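Local coordinates for TPR repeat-containing protein (Cytophaga hutchinsonii, PDB 3U4T) that probably serves as a scaffold for protein-protein interactions, as tetratricopeptide repeat proteins commonly do, although its specific function and partners are unknown, at residues Y47-K52 with F77-K82; L92-Y97 with G115-N120; Q129-Q134 with G149-Y154; K167-E170 with N174-I177; D218-A223 with L248-T253. The protein carries 1 engineered substitution. All coordinates share one frame; numbering follows the deposited sequence.

Contact 1: residues Y47-K52 with F77-K82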
# COMPACT_ATOMS: atom_id res chain seq x y z
N TYR A 47 14.18 17.27 -0.71
CA TYR A 47 15.06 16.39 -1.49
C TYR A 47 14.48 14.97 -1.60
O TYR A 47 14.54 14.34 -2.67
CB TYR A 47 16.46 16.34 -0.87
CG TYR A 47 17.34 17.53 -1.22
CD1 TYR A 47 17.58 17.87 -2.55
CD2 TYR A 47 17.97 18.28 -0.22
CE1 TYR A 47 18.41 18.93 -2.88
CE2 TYR A 47 18.81 19.35 -0.54
CZ TYR A 47 19.03 19.66 -1.88
OH TYR A 47 19.86 20.71 -2.21
N TYR A 48 13.93 14.46 -0.51
CA TYR A 48 13.34 13.12 -0.49
C TYR A 48 12.18 12.98 -1.48
O TYR A 48 12.04 11.95 -2.15
CB TYR A 48 12.85 12.79 0.92
CG TYR A 48 12.01 11.54 0.98
CD1 TYR A 48 12.61 10.27 1.04
CD2 TYR A 48 10.62 11.61 0.94
CE1 TYR A 48 11.84 9.12 1.07
CE2 TYR A 48 9.83 10.46 0.97
CZ TYR A 48 10.45 9.22 1.03
OH TYR A 48 9.67 8.09 1.04
N GLU A 49 11.33 14.01 -1.57
CA GLU A 49 10.19 13.96 -2.48
C GLU A 49 10.67 14.10 -3.93
O GLU A 49 9.99 13.66 -4.86
CB GLU A 49 9.18 15.07 -2.14
CG GLU A 49 8.54 14.97 -0.75
CD GLU A 49 7.62 13.78 -0.58
OE1 GLU A 49 7.21 13.19 -1.60
OE2 GLU A 49 7.28 13.44 0.58
N LEU A 50 11.83 14.73 -4.12
CA LEU A 50 12.42 14.89 -5.45
C LEU A 50 13.39 13.73 -5.70
O LEU A 50 14.25 13.81 -6.58
CB LEU A 50 13.20 16.21 -5.55
CG LEU A 50 12.43 17.54 -5.55
CD1 LEU A 50 13.39 18.69 -5.84
CD2 LEU A 50 11.34 17.49 -6.60
N ALA A 51 13.26 12.68 -4.91
CA ALA A 51 14.09 11.48 -5.05
C ALA A 51 15.61 11.66 -5.09
O ALA A 51 16.31 10.90 -5.76
CB ALA A 51 13.62 10.67 -6.26
N LYS A 52 16.12 12.67 -4.40
CA LYS A 52 17.56 12.90 -4.31
C LYS A 52 17.77 12.40 -2.89
O LYS A 52 17.62 13.16 -1.93
CB LYS A 52 17.90 14.39 -4.40
CG LYS A 52 17.34 15.11 -5.63
CD LYS A 52 18.27 15.05 -6.84
CE LYS A 52 17.71 15.89 -7.99
NZ LYS A 52 18.68 16.15 -9.09
N PHE A 77 11.74 11.53 12.69
CA PHE A 77 12.25 10.15 12.74
C PHE A 77 11.67 9.37 11.57
O PHE A 77 12.36 8.57 10.92
CB PHE A 77 11.86 9.49 14.07
CG PHE A 77 12.59 10.04 15.25
CD1 PHE A 77 13.82 9.50 15.63
CD2 PHE A 77 12.09 11.14 15.94
CE1 PHE A 77 14.53 10.04 16.71
CE2 PHE A 77 12.80 11.69 17.02
CZ PHE A 77 14.02 11.15 17.40
N GLU A 78 10.39 9.60 11.29
CA GLU A 78 9.71 8.93 10.18
C GLU A 78 10.46 9.14 8.87
O GLU A 78 10.79 8.17 8.18
CB GLU A 78 8.28 9.45 10.05
CG GLU A 78 7.62 9.15 8.73
CD GLU A 78 6.21 9.69 8.67
OE1 GLU A 78 5.95 10.79 9.22
OE2 GLU A 78 5.35 9.03 8.05
N TYR A 79 10.75 10.40 8.54
CA TYR A 79 11.47 10.69 7.31
C TYR A 79 12.92 10.22 7.35
O TYR A 79 13.51 9.96 6.30
CB TYR A 79 11.40 12.18 6.99
CG TYR A 79 10.09 12.54 6.32
CD1 TYR A 79 8.99 12.94 7.07
CD2 TYR A 79 9.93 12.34 4.95
CE1 TYR A 79 7.75 13.12 6.47
CE2 TYR A 79 8.70 12.52 4.35
CZ TYR A 79 7.62 12.90 5.10
OH TYR A 79 6.40 13.02 4.49
N TYR A 80 13.48 10.08 8.54
CA TYR A 80 14.85 9.61 8.63
C TYR A 80 14.81 8.18 8.11
O TYR A 80 15.63 7.79 7.28
CB TYR A 80 15.35 9.63 10.08
CG TYR A 80 16.83 9.38 10.21
CD1 TYR A 80 17.67 9.42 9.09
CD2 TYR A 80 17.41 9.14 11.46
CE1 TYR A 80 19.05 9.23 9.22
CE2 TYR A 80 18.79 8.95 11.59
CZ TYR A 80 19.60 8.99 10.46
OH TYR A 80 20.94 8.77 10.58
N GLY A 81 13.83 7.42 8.61
CA GLY A 81 13.66 6.04 8.18
C GLY A 81 13.29 5.91 6.71
O GLY A 81 13.83 5.05 6.00
N LYS A 82 12.38 6.76 6.24
CA LYS A 82 12.01 6.69 4.83
C LYS A 82 13.26 6.94 3.99
O LYS A 82 13.47 6.30 2.96
CB LYS A 82 10.96 7.73 4.47
CG LYS A 82 9.57 7.46 4.98
CD LYS A 82 8.60 8.49 4.41
CE LYS A 82 7.23 8.42 5.05
NZ LYS A 82 6.64 7.06 4.96
O HOH W 1 11.02 5.67 2.02
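A single water ties Y48 to K82 between helix 40-49 and helix 74-86: it lies 2.9 Å from OH of Y48 and donates a hydrogen to the backbone O of K82 at 2.7 Å. Beside this bridge the Y48 ring is the centre of the contact. Its CG stands anti to the backbone N (chi1 170°), which swings the ring out toward the second helix. Y79 comes to it edge-on in an offset edge-to-face pair, ring planes 82° apart, with Y79 CE2 4.0 Å from Y48 CD2. K82 lies across the phenol at about a right angle: its CD is 3.6 Å from Y48 OH, while its NZ runs on to a long salt bridge with OE2 of E78. At the margin, the carboxylate of E49 reaches the edge of the Y79 ring. Just past Y48, a Schellman motif with A51 as its C-prime residue ends helix 40-49. With an alanine in place of Y48, the edge of Y79 would probably lose the aromatic face it meets and the bridging water one of its two anchors. The contact is thus mixed, aromatic and methylene packing at the surface joined to a water-mediated bond through the phenol.

Contact 2: residues L92-Y97 with G115-N120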
# COMPACT_ATOMS: atom_id res chain seq x y z
N LEU A 92 18.50 0.28 10.02
CA LEU A 92 18.50 1.63 10.57
C LEU A 92 17.14 2.27 10.32
O LEU A 92 16.57 2.91 11.20
CB LEU A 92 19.61 2.43 9.90
CG LEU A 92 20.55 3.29 10.74
CD1 LEU A 92 20.69 2.75 12.16
CD2 LEU A 92 21.88 3.31 10.02
N ALA A 93 16.61 2.10 9.12
CA ALA A 93 15.30 2.67 8.83
C ALA A 93 14.23 2.06 9.74
O ALA A 93 13.34 2.77 10.21
CB ALA A 93 14.94 2.45 7.36
N ILE A 94 14.31 0.75 10.00
CA ILE A 94 13.32 0.10 10.86
C ILE A 94 13.38 0.70 12.26
O ILE A 94 12.35 0.92 12.90
CB ILE A 94 13.54 -1.43 10.97
CG1 ILE A 94 13.34 -2.10 9.61
CG2 ILE A 94 12.56 -2.02 11.99
CD1 ILE A 94 11.95 -1.97 9.04
N GLN A 95 14.59 0.98 12.75
CA GLN A 95 14.72 1.55 14.09
C GLN A 95 14.09 2.93 14.14
O GLN A 95 13.42 3.28 15.10
CB GLN A 95 16.19 1.62 14.50
CG GLN A 95 16.77 0.30 14.98
CD GLN A 95 18.04 0.49 15.78
OE1 GLN A 95 19.13 0.64 15.21
NE2 GLN A 95 17.92 0.52 17.10
N GLN A 96 14.32 3.72 13.09
CA GLN A 96 13.77 5.06 13.00
C GLN A 96 12.24 5.02 12.97
O GLN A 96 11.58 5.91 13.49
CB GLN A 96 14.29 5.78 11.76
CG GLN A 96 15.80 5.93 11.74
CD GLN A 96 16.34 6.36 13.07
OE1 GLN A 96 15.91 7.36 13.63
NE2 GLN A 96 17.29 5.59 13.60
N TYR A 97 11.69 3.99 12.34
CA TYR A 97 10.23 3.86 12.29
C TYR A 97 9.74 3.57 13.69
O TYR A 97 8.70 4.06 14.10
CB TYR A 97 9.77 2.73 11.35
CG TYR A 97 9.98 2.99 9.88
CD1 TYR A 97 9.89 4.28 9.36
CD2 TYR A 97 10.24 1.94 9.00
CE1 TYR A 97 10.07 4.52 7.99
CE2 TYR A 97 10.41 2.17 7.63
CZ TYR A 97 10.32 3.46 7.13
OH TYR A 97 10.48 3.70 5.79
N GLY A 115 5.72 -3.63 9.15
CA GLY A 115 5.12 -4.87 8.68
C GLY A 115 5.22 -4.99 7.18
O GLY A 115 5.64 -6.04 6.65
N SER A 116 4.83 -3.94 6.46
CA SER A 116 4.91 -3.97 5.01
C SER A 116 6.31 -4.35 4.60
O SER A 116 6.49 -5.13 3.65
CB SER A 116 4.56 -2.60 4.43
OG SER A 116 3.21 -2.28 4.70
N TYR A 117 7.31 -3.81 5.30
CA TYR A 117 8.71 -4.11 4.98
C TYR A 117 8.97 -5.60 4.98
O TYR A 117 9.50 -6.15 4.02
CB TYR A 117 9.68 -3.47 5.98
CG TYR A 117 11.10 -3.94 5.76
CD1 TYR A 117 11.86 -3.44 4.69
CD2 TYR A 117 11.66 -4.95 6.53
CE1 TYR A 117 13.13 -3.93 4.40
CE2 TYR A 117 12.94 -5.46 6.26
CZ TYR A 117 13.66 -4.95 5.18
OH TYR A 117 14.91 -5.47 4.87
N PHE A 118 8.61 -6.26 6.06
CA PHE A 118 8.85 -7.69 6.16
C PHE A 118 7.94 -8.50 5.23
O PHE A 118 8.28 -9.63 4.82
CB PHE A 118 8.70 -8.12 7.62
CG PHE A 118 9.82 -7.64 8.49
CD1 PHE A 118 11.08 -8.22 8.42
CD2 PHE A 118 9.65 -6.55 9.32
CE1 PHE A 118 12.14 -7.73 9.15
CE2 PHE A 118 10.72 -6.05 10.06
CZ PHE A 118 11.96 -6.64 9.97
N TYR A 119 6.79 -7.92 4.89
CA TYR A 119 5.84 -8.54 3.98
C TYR A 119 6.50 -8.60 2.61
O TYR A 119 6.42 -9.62 1.91
CB TYR A 119 4.55 -7.70 3.92
CG TYR A 119 3.64 -8.02 2.77
CD1 TYR A 119 3.82 -7.41 1.52
CD2 TYR A 119 2.57 -8.91 2.92
CE1 TYR A 119 2.96 -7.69 0.46
CE2 TYR A 119 1.72 -9.19 1.87
CZ TYR A 119 1.92 -8.58 0.64
OH TYR A 119 1.08 -8.89 -0.41
N ASN A 120 7.15 -7.52 2.22
CA ASN A 120 7.83 -7.49 0.93
C ASN A 120 9.07 -8.37 0.95
O ASN A 120 9.59 -8.72 -0.11
CB ASN A 120 8.23 -6.05 0.54
CG ASN A 120 7.03 -5.12 0.39
OD1 ASN A 120 6.02 -5.49 -0.21
ND2 ASN A 120 7.15 -3.91 0.92
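I94 points the end of its side chain at Y117 and F118, two aromatic residues on the facing helix of this tetratricopeptide-repeat solenoid, in which successive helices pack side by side. The isoleucine and the tyrosine cross at about a right angle. I94 CD1 sits 3.9 Å from Y117 CD2 and just as far from CG, so the methyl meets the root of the ring on an oblique line. It is the bend of the I94 chain at its second torsion (chi2 -63°) that brings CD1 round to this spot. Y117, its CG anti to the backbone N (chi1 172°), extends from helix 109-120 toward helix 90-103 and sends its hydroxyl on to a hydrogen bond with D90. The two aromatic rings are also set against each other: Y117 CD2 stands over the centre of one face of F118, 3.6 Å above its plane, and the edge of one ring thereby meets the flat of the next. I94 consequently faces a wall of two differently turned rings. No hydrogen bond crosses between the two segments, and the packing is purely apolar. F118 takes the more distant share of it, its CE2 lying 4.4 Å from I94 CD1.

Contact 3: residues Q129-Q134 with G149-Y154. Engineered in segment 129-134: E132 (natural residue Ser).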
# COMPACT_ATOMS: atom_id res chain seq x y z
N GLN A 129 2.56 -9.76 12.62
CA GLN A 129 2.70 -9.35 14.03
C GLN A 129 2.63 -7.84 14.16
O GLN A 129 1.87 -7.32 14.98
CB GLN A 129 4.02 -9.81 14.66
CG GLN A 129 4.20 -9.18 16.04
CD GLN A 129 5.64 -8.94 16.46
OE1 GLN A 129 5.91 -8.11 17.32
NE2 GLN A 129 6.58 -9.69 15.87
N TYR A 130 3.44 -7.15 13.36
CA TYR A 130 3.50 -5.70 13.39
C TYR A 130 2.28 -5.01 12.78
O TYR A 130 1.87 -3.95 13.25
CB TYR A 130 4.78 -5.21 12.72
CG TYR A 130 5.95 -5.10 13.67
CD1 TYR A 130 6.35 -3.86 14.18
CD2 TYR A 130 6.63 -6.23 14.10
CE1 TYR A 130 7.42 -3.76 15.09
CE2 TYR A 130 7.70 -6.14 15.01
CZ TYR A 130 8.08 -4.90 15.50
OH TYR A 130 9.11 -4.82 16.40
N MSE A 131 1.72 -5.60 11.72
CA MSE A 131 0.53 -5.00 11.12
C MSE A 131 -0.62 -5.06 12.13
O MSE A 131 -1.48 -4.19 12.14
CB MSE A 131 0.16 -5.72 9.83
CG MSE A 131 0.82 -5.14 8.58
SE MSE A 131 0.46 -6.22 7.05
CE MSE A 131 1.88 -5.52 5.90
N GLU A 132 -0.64 -6.09 12.98
CA GLU A 132 -1.68 -6.23 13.98
C GLU A 132 -1.54 -5.23 15.13
O GLU A 132 -2.51 -5.00 15.87
CB GLU A 132 -1.70 -7.65 14.56
CG GLU A 132 -2.19 -8.72 13.59
CD GLU A 132 -2.18 -10.09 14.22
OE1 GLU A 132 -1.21 -10.39 14.93
OE2 GLU A 132 -3.13 -10.88 14.01
N LYS A 133 -0.35 -4.64 15.27
CA LYS A 133 -0.10 -3.64 16.32
C LYS A 133 -0.93 -2.39 16.06
O LYS A 133 -1.06 -1.55 16.94
CB LYS A 133 1.38 -3.23 16.36
CG LYS A 133 2.35 -4.26 16.97
CD LYS A 133 3.73 -3.61 17.15
CE LYS A 133 4.83 -4.62 17.46
NZ LYS A 133 4.60 -5.40 18.72
N GLN A 134 -1.47 -2.27 14.85
CA GLN A 134 -2.29 -1.12 14.52
C GLN A 134 -3.73 -1.34 14.95
O GLN A 134 -4.44 -0.40 15.29
CB GLN A 134 -2.28 -0.87 13.02
CG GLN A 134 -0.97 -0.39 12.46
CD GLN A 134 -0.89 -0.63 10.98
OE1 GLN A 134 -0.42 0.21 10.22
NE2 GLN A 134 -1.36 -1.79 10.56
N GLY A 149 -4.90 -8.28 5.47
CA GLY A 149 -5.51 -9.43 4.82
C GLY A 149 -4.57 -10.10 3.83
O GLY A 149 -4.51 -11.34 3.72
N GLN A 150 -3.83 -9.27 3.10
CA GLN A 150 -2.88 -9.77 2.13
C GLN A 150 -1.78 -10.53 2.86
O GLN A 150 -1.32 -11.57 2.39
CB GLN A 150 -2.27 -8.62 1.35
CG GLN A 150 -3.24 -7.91 0.43
CD GLN A 150 -2.57 -6.82 -0.36
OE1 GLN A 150 -2.21 -5.78 0.18
NE2 GLN A 150 -2.36 -7.06 -1.64
N ALA A 151 -1.36 -10.02 4.01
CA ALA A 151 -0.31 -10.71 4.76
C ALA A 151 -0.83 -12.09 5.15
O ALA A 151 -0.13 -13.08 4.98
CB ALA A 151 0.09 -9.93 5.99
N TYR A 152 -2.05 -12.15 5.67
CA TYR A 152 -2.67 -13.42 6.05
C TYR A 152 -2.74 -14.37 4.85
O TYR A 152 -2.35 -15.53 4.94
CB TYR A 152 -4.08 -13.19 6.60
CG TYR A 152 -4.16 -12.61 7.99
CD1 TYR A 152 -3.32 -13.06 9.01
CD2 TYR A 152 -5.12 -11.65 8.31
CE1 TYR A 152 -3.43 -12.57 10.31
CE2 TYR A 152 -5.25 -11.16 9.61
CZ TYR A 152 -4.40 -11.62 10.60
OH TYR A 152 -4.52 -11.14 11.88
N TYR A 153 -3.24 -13.86 3.73
CA TYR A 153 -3.39 -14.65 2.51
C TYR A 153 -2.10 -15.33 2.10
O TYR A 153 -2.06 -16.53 1.86
CB TYR A 153 -3.85 -13.75 1.36
CG TYR A 153 -3.94 -14.45 0.02
CD1 TYR A 153 -5.11 -15.12 -0.36
CD2 TYR A 153 -2.88 -14.41 -0.88
CE1 TYR A 153 -5.22 -15.73 -1.61
CE2 TYR A 153 -2.97 -15.02 -2.14
CZ TYR A 153 -4.14 -15.68 -2.50
OH TYR A 153 -4.25 -16.28 -3.74
N TYR A 154 -1.03 -14.54 1.99
CA TYR A 154 0.24 -15.10 1.57
C TYR A 154 0.83 -15.95 2.67
O TYR A 154 1.77 -16.71 2.42
CB TYR A 154 1.17 -13.98 1.13
CG TYR A 154 0.78 -13.42 -0.21
CD1 TYR A 154 0.78 -14.21 -1.35
CD2 TYR A 154 0.39 -12.09 -0.34
CE1 TYR A 154 0.41 -13.69 -2.59
CE2 TYR A 154 0.02 -11.56 -1.58
CZ TYR A 154 0.03 -12.36 -2.69
OH TYR A 154 -0.34 -11.83 -3.92
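M131 and A151 mark the closest approach of the two backbones, their CA atoms 8.6 Å apart, where helix 124-131 runs beside helix 142-154 in the tetratricopeptide-repeat solenoid. M131, present as selenomethionine, extends its chain straight beyond CG and lays SE against CB of A151 at 3.9 Å; S116 and L148 touch the same side chain. Next to this apolar pair lies a short polar one. E132, an engineered residue where the natural sequence has serine, stretches out until its OE2 takes the hydrogen of Y152 OH at 2.6 Å. The oxygen is met on its anti side, 27° out of the carboxylate plane, and the carboxylate arrives at the edge of the phenol ring, their planes 77° apart. Y152 is buried, with I128 against it, and its hydroxyl is engaged by the carboxylate. Replacing Y152 with a phenylalanine would probably keep much of this packing but leave the E132 carboxylate without its hydroxyl donor. Within the first segment a side chain meets a backbone oxygen: NE2 of Q134 reaches M131 O at 2.9 Å, in the carbonyl plane and on a lone pair.

Contact 4: residues K167-E170 with N174-I177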
# COMPACT_ATOMS: atom_id res chain seq x y z
N LYS A 167 -13.73 -6.79 6.47
CA LYS A 167 -13.61 -5.51 7.17
C LYS A 167 -13.38 -4.36 6.20
O LYS A 167 -13.88 -3.25 6.43
CB LYS A 167 -12.45 -5.54 8.17
CG LYS A 167 -12.80 -6.11 9.52
CD LYS A 167 -13.70 -5.16 10.29
CE LYS A 167 -13.92 -5.65 11.71
NZ LYS A 167 -14.70 -4.69 12.52
N VAL A 168 -12.62 -4.61 5.14
CA VAL A 168 -12.37 -3.56 4.16
C VAL A 168 -13.73 -3.18 3.54
O VAL A 168 -14.04 -2.01 3.35
CB VAL A 168 -11.41 -4.03 3.05
CG1 VAL A 168 -11.26 -2.95 1.98
CG2 VAL A 168 -10.05 -4.34 3.65
N LEU A 169 -14.53 -4.20 3.26
CA LEU A 169 -15.85 -3.99 2.69
C LEU A 169 -16.76 -3.24 3.65
O LEU A 169 -17.45 -2.31 3.25
CB LEU A 169 -16.49 -5.33 2.31
CG LEU A 169 -15.92 -5.90 1.01
CD1 LEU A 169 -16.39 -7.33 0.84
CD2 LEU A 169 -16.34 -5.01 -0.16
N GLU A 170 -16.76 -3.64 4.92
CA GLU A 170 -17.60 -2.98 5.91
C GLU A 170 -17.35 -1.48 5.95
O GLU A 170 -18.28 -0.70 6.02
CB GLU A 170 -17.33 -3.55 7.30
CG GLU A 170 -17.69 -5.00 7.49
CD GLU A 170 -17.55 -5.43 8.95
OE1 GLU A 170 -16.90 -4.69 9.72
OE2 GLU A 170 -18.09 -6.49 9.31
N ASN A 174 -18.99 -2.08 -1.19
CA ASN A 174 -18.94 -2.25 -2.64
C ASN A 174 -17.62 -1.91 -3.30
O ASN A 174 -17.54 -1.86 -4.53
CB ASN A 174 -20.06 -1.43 -3.33
CG ASN A 174 -21.30 -2.23 -3.53
OD1 ASN A 174 -21.73 -2.96 -2.63
ND2 ASN A 174 -21.91 -2.09 -4.70
N ILE A 175 -16.58 -1.68 -2.50
CA ILE A 175 -15.27 -1.35 -3.07
C ILE A 175 -14.79 -2.64 -3.76
O ILE A 175 -14.68 -3.71 -3.14
CB ILE A 175 -14.28 -0.87 -1.97
CG1 ILE A 175 -13.21 0.01 -2.61
CG2 ILE A 175 -13.64 -2.06 -1.26
CD1 ILE A 175 -12.34 0.77 -1.62
N TYR A 176 -14.51 -2.53 -5.05
CA TYR A 176 -14.12 -3.67 -5.86
C TYR A 176 -12.95 -4.47 -5.32
O TYR A 176 -12.95 -5.71 -5.35
CB TYR A 176 -13.82 -3.22 -7.29
CG TYR A 176 -12.43 -2.66 -7.50
CD1 TYR A 176 -12.09 -1.38 -7.08
CD2 TYR A 176 -11.47 -3.42 -8.16
CE1 TYR A 176 -10.81 -0.86 -7.33
CE2 TYR A 176 -10.20 -2.92 -8.41
CZ TYR A 176 -9.88 -1.65 -8.00
OH TYR A 176 -8.62 -1.17 -8.30
N ILE A 177 -11.95 -3.75 -4.83
CA ILE A 177 -10.76 -4.37 -4.29
C ILE A 177 -11.08 -5.35 -3.17
O ILE A 177 -10.34 -6.31 -2.95
CB ILE A 177 -9.79 -3.30 -3.80
CG1 ILE A 177 -8.41 -3.54 -4.44
CG2 ILE A 177 -9.76 -3.29 -2.29
CD1 ILE A 177 -7.48 -2.33 -4.42
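L169 and V168, near the end of helix 158-171, close over I175 at the head of helix 176-189, so that the chain turns from one helix into the next of the tetratricopeptide-repeat array. The turn is short, with CA of L169 and CA of I175 only 6.4 Å apart. On the tighter side the branched chains meet methyl to methyl. I175 turns CG1 anti to its own N (chi1 -155°), which leaves CG2 in the crowded place between N and the carbonyl carbon, directed at both neighbours: this one methyl is 4.1 Å from V168 CG1 and equally far from L169 CD2. The same L169 methyl rests 3.7 Å from the carbonyl O of I175, covering the backbone as well as the side chain. F145 and Y146 of helix 142-154 also touch V168, the buried member of the group. The outer side is looser and polar. N174 adopts a positive phi of 71° in the turn and starts its side chain away from the 167-170 segment; its OD1 is held by a hydrogen bond with OH of Y179, one turn into the next helix. K167 and E170, both exposed, pair along the surface of helix 158-171 and do not meet the second segment. That salt bridge brings NZ of K167 to 3.6 Å from OE1 of E170.

Contact 5: residues D218-A223 with L248-T253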
# COMPACT_ATOMS: atom_id res chain seq x y z
N ASP A 218 -7.77 -6.05 -15.85
CA ASP A 218 -7.20 -7.20 -15.16
C ASP A 218 -8.13 -7.88 -14.14
O ASP A 218 -8.12 -9.10 -14.02
CB ASP A 218 -5.88 -6.82 -14.48
CG ASP A 218 -4.87 -6.25 -15.45
OD1 ASP A 218 -4.83 -6.69 -16.62
OD2 ASP A 218 -4.09 -5.36 -15.04
N GLU A 219 -8.90 -7.09 -13.40
CA GLU A 219 -9.82 -7.68 -12.42
C GLU A 219 -10.98 -8.40 -13.13
O GLU A 219 -11.34 -9.52 -12.77
CB GLU A 219 -10.40 -6.60 -11.48
CG GLU A 219 -9.40 -5.85 -10.59
CD GLU A 219 -8.53 -4.87 -11.36
OE1 GLU A 219 -9.00 -4.27 -12.34
OE2 GLU A 219 -7.36 -4.67 -10.96
N LEU A 220 -11.55 -7.77 -14.15
CA LEU A 220 -12.66 -8.36 -14.89
C LEU A 220 -12.25 -9.64 -15.61
O LEU A 220 -13.00 -10.62 -15.66
CB LEU A 220 -13.22 -7.35 -15.91
CG LEU A 220 -14.08 -6.26 -15.27
CD1 LEU A 220 -14.26 -5.13 -16.26
CD2 LEU A 220 -15.44 -6.85 -14.82
N ILE A 221 -11.04 -9.63 -16.15
CA ILE A 221 -10.53 -10.79 -16.85
C ILE A 221 -10.36 -11.94 -15.87
O ILE A 221 -10.71 -13.08 -16.18
CB ILE A 221 -9.19 -10.46 -17.54
CG1 ILE A 221 -9.48 -9.60 -18.78
CG2 ILE A 221 -8.45 -11.73 -17.91
CD1 ILE A 221 -8.24 -9.23 -19.58
N GLU A 222 -9.83 -11.63 -14.69
CA GLU A 222 -9.63 -12.65 -13.65
C GLU A 222 -10.98 -13.21 -13.20
O GLU A 222 -11.15 -14.41 -13.04
CB GLU A 222 -8.90 -12.05 -12.44
CG GLU A 222 -8.73 -13.00 -11.25
CD GLU A 222 -7.96 -12.35 -10.11
OE1 GLU A 222 -8.12 -12.74 -8.93
OE2 GLU A 222 -7.18 -11.42 -10.42
N ALA A 223 -11.93 -12.31 -13.00
CA ALA A 223 -13.26 -12.70 -12.57
C ALA A 223 -13.91 -13.59 -13.62
O ALA A 223 -14.44 -14.65 -13.30
CB ALA A 223 -14.10 -11.46 -12.32
N LEU A 248 -12.50 -11.51 -24.29
CA LEU A 248 -12.05 -11.07 -25.61
C LEU A 248 -12.54 -9.65 -25.85
O LEU A 248 -11.82 -8.81 -26.40
CB LEU A 248 -12.59 -12.00 -26.71
CG LEU A 248 -12.04 -13.43 -26.69
CD1 LEU A 248 -12.70 -14.30 -27.76
CD2 LEU A 248 -10.56 -13.36 -26.91
N ALA A 249 -13.78 -9.37 -25.45
CA ALA A 249 -14.37 -8.04 -25.60
C ALA A 249 -13.45 -7.01 -24.91
O ALA A 249 -13.42 -5.84 -25.29
CB ALA A 249 -15.78 -8.01 -24.95
N LEU A 250 -12.71 -7.47 -23.90
CA LEU A 250 -11.78 -6.62 -23.15
C LEU A 250 -10.36 -6.77 -23.69
O LEU A 250 -9.54 -5.86 -23.58
CB LEU A 250 -11.77 -7.03 -21.67
CG LEU A 250 -12.92 -6.64 -20.74
CD1 LEU A 250 -12.99 -7.60 -19.57
CD2 LEU A 250 -12.73 -5.22 -20.27
N ASP A 251 -10.08 -7.94 -24.26
CA ASP A 251 -8.77 -8.27 -24.80
C ASP A 251 -8.96 -9.28 -25.94
O ASP A 251 -9.01 -10.49 -25.71
CB ASP A 251 -7.90 -8.85 -23.70
CG ASP A 251 -6.54 -9.27 -24.18
OD1 ASP A 251 -6.13 -8.80 -25.27
OD2 ASP A 251 -5.87 -10.05 -23.48
N PRO A 252 -9.05 -8.78 -27.18
CA PRO A 252 -9.24 -9.57 -28.41
C PRO A 252 -8.17 -10.62 -28.68
O PRO A 252 -8.42 -11.59 -29.41
CB PRO A 252 -9.27 -8.50 -29.49
CG PRO A 252 -9.84 -7.32 -28.79
CD PRO A 252 -9.06 -7.35 -27.50
N THR A 253 -7.00 -10.43 -28.09
CA THR A 253 -5.87 -11.34 -28.30
C THR A 253 -5.63 -12.34 -27.17
O THR A 253 -4.67 -13.11 -27.22
CB THR A 253 -4.56 -10.54 -28.47
OG1 THR A 253 -3.97 -10.30 -27.19
CG2 THR A 253 -4.85 -9.18 -29.13
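L250 packs against L220 and I221, and apolar contact is the only kind that crosses between these two segments. The methyl CD1 of L250 carries most of it, lying 3.7 Å from CB of L220 and 4.1 Å from CG1 of I221. It therefore enters beside the base of two successive residues on helix 217-233. The side chains of I221 and L250 run past one another in opposite directions, and the extended isoleucine (chi2 -179°) carries its CD1 beyond L250 to CB of D251, 4.2 Å away. This last touch involves the methylene of the aspartate and not its charge. A polar cluster lies within the second segment. OD1 of D251 accepts the hydroxyl of T253 on the syn side of the carboxylate, at 3.3 Å from OG1, and also receives a weak bond from the backbone N of T253. Through these bonds the carboxylate spans P252 just after helix 237-250. In the wider array, L220 also touches C209 of helix 199-209, and E222 bridges to R184 of helix 176-189. L248, meanwhile, leans on A257 and I258 of helix 255-261, so the pair sits among further helices, and no strand takes part.

In the fold
Contacts 1 to 5 follow one another in strict series along the chain, each closing before the next opens, as expected of a solenoid built from local helix pairs. Centres step by about 14 Å from contact 1 to contact 2, 13 Å on to contact 3, 17 Å to contact 4 and 22 Å to contact 5. Contacts 1 and 2 touch through successive helices 74-86 and 90-103, contacts 2 and 3 through helices that include 109-120 and 124-131, and contacts 4 and 5 through Y176 and E219. Contacts 3 and 4, on successive helices 142-154 and 158-171, stay about 7 Å apart at their nearest atoms. Contacts 1 and 5 lie about 39 Å apart between centres, consistent with an elongated array.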